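PDB 6CTH: concanavalin A-like lectin protein kinase family protein from Theobroma cacao, which probably transfers phosphate from ATP to protein substrates as a plant lectin-receptor-type kinase, its kinase domain here holding an oxindole inhibitor and magnesium. Local coordinates for residues S101-G106 and I142-I147. Sequence-based numbering, arbitrary orientation.
Sequences SHIFKG and IKTSNI. With FE7 (N-{(3Z)-2-oxo-3-[phenyl({4-[(piperidin-1-yl)methyl]phenyl}amino)methylidene]-2,3-dihydro-1H-indol-5-yl}ethanesulfonamide), chain B.
T144 meets I103 and F104 with its two branches, the methyl against I103 and the hydroxyl against the F104 ring. The apolar half is a methyl-to-methyl touch: I103 CD1 meets T144 CG2 tip to tip at 3.7 Å. I103 gets there with CG1 lying between its own backbone N and carbonyl carbon (chi1 62°), which sends the ethyl arm out from the helix end toward T144. The same CD1 also lies 3.4 Å above the plane of the F104 ring, offset toward its rim, so I103 and F104 meet T144 as a packed pair.

The second half is polar against aromatic. T144 OG1 approaches the ring of F104 obliquely, 3.3 Å from F104 CE2 and 4.0 Å from F104 CZ. This is van der Waals contact, and no hydrogen bond joins the two segments. E209 of helix 196-212 touches both F104 and T144, which places the contact against that helix.

Backbone bonds give 142-147 its shape. N146 N donates to K143 O at 3.0 Å and I147 N to T144 O at 3.1 Å, closing the short 3-10 turn that presents T144 to helix 99-103. From the same turn, S145 O lies 3.4 Å from FE7 C1, on the ethyl group of the sulfonamide, and N146 OD1 is 3.7 Å from that carbon. N146 ND2 makes a hydrogen bond to D141 O and a weak one to D159 OD2; D141 and D159 form the magnesium site.

Following directly on the HRD motif that ends in D141, 142-147 is part of the protein kinase catalytic loop, and the contact packs the C-lobe helix following the hinge against that loop, behind the S145 and N146 surface that lines the nucleotide cleft, here filled by the inhibitor.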
loop_
_atom_site.group_PDB
_atom_site.type_symbol
_atom_site.label_atom_id
_atom_site.label_comp_id
_atom_site.label_asym_id
_atom_site.label_seq_id
_atom_site.Cartn_x
_atom_site.Cartn_y
_atom_site.Cartn_z
ATOM N N SER A 101 -8.226 0.213 7.336
ATOM C CA SER A 101 -9.094 0.351 8.511
ATOM C C SER A 101 -10.015 1.525 8.381
ATOM O O SER A 101 -11.136 1.476 8.880
ATOM C CB SER A 101 -8.299 0.478 9.778
ATOM O OG SER A 101 -7.624 -0.735 9.995
ATOM N N HIS A 102 -9.620 2.539 7.625
ATOM C CA HIS A 102 -10.480 3.723 7.391
ATOM C C HIS A 102 -11.339 3.588 6.178
ATOM O O HIS A 102 -12.567 3.730 6.257
ATOM C CB HIS A 102 -9.643 4.972 7.276
ATOM C CG HIS A 102 -8.901 5.283 8.527
ATOM N ND1 HIS A 102 -9.305 6.274 9.388
ATOM C CD2 HIS A 102 -7.754 4.787 9.031
ATOM C CE1 HIS A 102 -8.435 6.378 10.371
ATOM N NE2 HIS A 102 -7.494 5.474 10.192
ATOM N N ILE A 103 -10.741 3.209 5.071
ATOM C CA ILE A 103 -11.520 3.172 3.838
ATOM C C ILE A 103 -12.481 2.000 3.722
ATOM O O ILE A 103 -13.535 2.156 3.095
ATOM C CB ILE A 103 -10.659 3.276 2.579
ATOM C CG1 ILE A 103 -9.679 2.110 2.435
ATOM C CG2 ILE A 103 -9.977 4.633 2.531
ATOM C CD1 ILE A 103 -9.218 2.023 0.990
ATOM N N PHE A 104 -12.123 0.835 4.251
ATOM C CA PHE A 104 -13.043 -0.333 4.177
ATOM C C PHE A 104 -13.792 -0.605 5.482
ATOM O O PHE A 104 -14.989 -0.962 5.434
ATOM C CB PHE A 104 -12.324 -1.615 3.738
ATOM C CG PHE A 104 -11.492 -1.459 2.488
ATOM C CD1 PHE A 104 -12.016 -0.851 1.348
ATOM C CD2 PHE A 104 -10.209 -1.981 2.428
ATOM C CE1 PHE A 104 -11.247 -0.727 0.222
ATOM C CE2 PHE A 104 -9.441 -1.865 1.259
ATOM C CZ PHE A 104 -9.971 -1.245 0.186
ATOM N N LYS A 105 -13.103 -0.485 6.612
ATOM C CA LYS A 105 -13.663 -0.835 7.932
ATOM C C LYS A 105 -14.274 0.291 8.760
ATOM O O LYS A 105 -14.589 0.067 9.929
ATOM C CB LYS A 105 -12.614 -1.543 8.783
ATOM C CG LYS A 105 -12.100 -2.826 8.170
ATOM C CD LYS A 105 -10.932 -3.354 8.979
ATOM C CE LYS A 105 -10.607 -4.802 8.628
ATOM N NZ LYS A 105 -9.424 -5.221 9.445
ATOM N N GLY A 106 -14.446 1.474 8.186
ATOM C CA GLY A 106 -15.070 2.593 8.888
ATOM C C GLY A 106 -14.493 3.039 10.214
ATOM O O GLY A 106 -15.225 3.553 11.042
ATOM N N ILE A 142 2.129 -3.467 -2.999
ATOM C CA ILE A 142 1.380 -2.277 -2.777
ATOM C C ILE A 142 -0.099 -2.628 -2.548
ATOM O O ILE A 142 -0.699 -3.226 -3.432
ATOM C CB ILE A 142 1.577 -1.317 -3.936
ATOM C CG1 ILE A 142 3.048 -0.844 -3.974
ATOM C CG2 ILE A 142 0.622 -0.157 -3.844
ATOM C CD1 ILE A 142 3.440 -0.260 -5.330
ATOM N N LYS A 143 -0.663 -2.213 -1.416
ATOM C CA LYS A 143 -2.064 -2.372 -1.112
ATOM C C LYS A 143 -2.392 -1.486 0.107
ATOM O O LYS A 143 -1.468 -1.018 0.780
ATOM C CB LYS A 143 -2.370 -3.851 -0.790
ATOM C CG LYS A 143 -1.509 -4.442 0.266
ATOM C CD LYS A 143 -1.799 -5.956 0.494
ATOM C CE LYS A 143 -0.923 -6.635 1.481
ATOM N NZ LYS A 143 -1.273 -8.084 1.684
ATOM N N THR A 144 -3.681 -1.220 0.369
ATOM C CA THR A 144 -4.011 -0.261 1.450
ATOM C C THR A 144 -3.662 -0.703 2.872
ATOM O O THR A 144 -3.328 0.149 3.702
ATOM C CB THR A 144 -5.475 0.246 1.405
ATOM O OG1 THR A 144 -6.339 -0.782 1.824
ATOM C CG2 THR A 144 -5.895 0.689 0.047
ATOM N N SER A 145 -3.589 -2.008 3.162
ATOM C CA SER A 145 -3.092 -2.453 4.452
ATOM C C SER A 145 -1.599 -2.230 4.688
ATOM O O SER A 145 -1.117 -2.426 5.800
ATOM C CB SER A 145 -3.399 -3.941 4.725
ATOM O OG SER A 145 -2.894 -4.772 3.701
ATOM N N ASN A 146 -0.865 -1.889 3.626
ATOM C CA ASN A 146 0.523 -1.517 3.730
ATOM C C ASN A 146 0.740 -0.026 3.717
ATOM O O ASN A 146 1.927 0.408 3.681
ATOM C CB ASN A 146 1.338 -2.154 2.601
ATOM C CG ASN A 146 1.594 -3.630 2.844
ATOM O OD1 ASN A 146 1.586 -4.107 4.000
ATOM N ND2 ASN A 146 1.808 -4.345 1.799
ATOM N N ILE A 147 -0.321 0.766 3.795
ATOM C CA ILE A 147 -0.198 2.236 3.877
ATOM C C ILE A 147 -0.595 2.706 5.283
ATOM O O ILE A 147 -1.742 2.534 5.713
ATOM C CB ILE A 147 -1.046 2.917 2.787
ATOM C CG1 ILE A 147 -0.593 2.419 1.404
ATOM C CG2 ILE A 147 -0.972 4.435 2.893
ATOM C CD1 ILE A 147 -1.484 2.854 0.256
HETATM C C4 FE7 B . 2.434 -0.610 12.085
HETATM C C14 FE7 B . -1.602 -3.722 11.144
HETATM C C5 FE7 B . 3.600 0.152 12.282
HETATM C C6 FE7 B . 4.756 -0.086 11.559
HETATM C C11 FE7 B . -0.519 -1.578 12.544
HETATM C C7 FE7 B . 4.748 -1.081 10.600
HETATM C C8 FE7 B . 2.090 1.022 13.727
HETATM C C9 FE7 B . 1.432 -0.098 13.005
HETATM C C10 FE7 B . 0.116 -0.439 13.230
HETATM C C12 FE7 B . -0.109 -2.879 12.812
HETATM C C13 FE7 B . -0.649 -3.941 12.112
HETATM N N1 FE7 B . 3.354 1.108 13.252
HETATM N N2 FE7 B . -0.618 0.354 14.024
HETATM C C3 FE7 B . 2.440 -1.597 11.100
HETATM N N3 FE7 B . -6.049 -0.198 17.436
HETATM O O2 FE7 B . 1.602 1.736 14.594
HETATM C C2 FE7 B . 3.590 -1.807 10.339
HETATM N N FE7 B . 3.612 -2.693 9.222
HETATM S S FE7 B . 2.438 -3.615 8.594
HETATM O O FE7 B . 1.416 -3.800 9.573
HETATM O O1 FE7 B . 3.070 -4.756 8.011
HETATM C C1 FE7 B . 1.898 -2.505 7.337
HETATM C C FE7 B . 3.128 -1.926 6.682
HETATM C C16 FE7 B . -1.488 -1.370 11.572
HETATM C C15 FE7 B . -2.022 -2.438 10.875
HETATM C C17 FE7 B . -1.933 0.292 14.534
HETATM C C22 FE7 B . -2.769 -0.791 14.299
HETATM C C21 FE7 B . -4.064 -0.787 14.785
HETATM C C20 FE7 B . -4.554 0.289 15.508
HETATM C C19 FE7 B . -3.714 1.367 15.734
HETATM C C18 FE7 B . -2.416 1.372 15.259
HETATM C C23 FE7 B . -5.962 0.282 16.051
HETATM C C28 FE7 B . -7.405 -0.044 17.964
HETATM C C27 FE7 B . -7.482 -0.444 19.419
HETATM C C26 FE7 B . -7.000 -1.865 19.621
HETATM C C25 FE7 B . -5.648 -2.075 18.969
HETATM C C24 FE7 B . -5.660 -1.606 17.532
#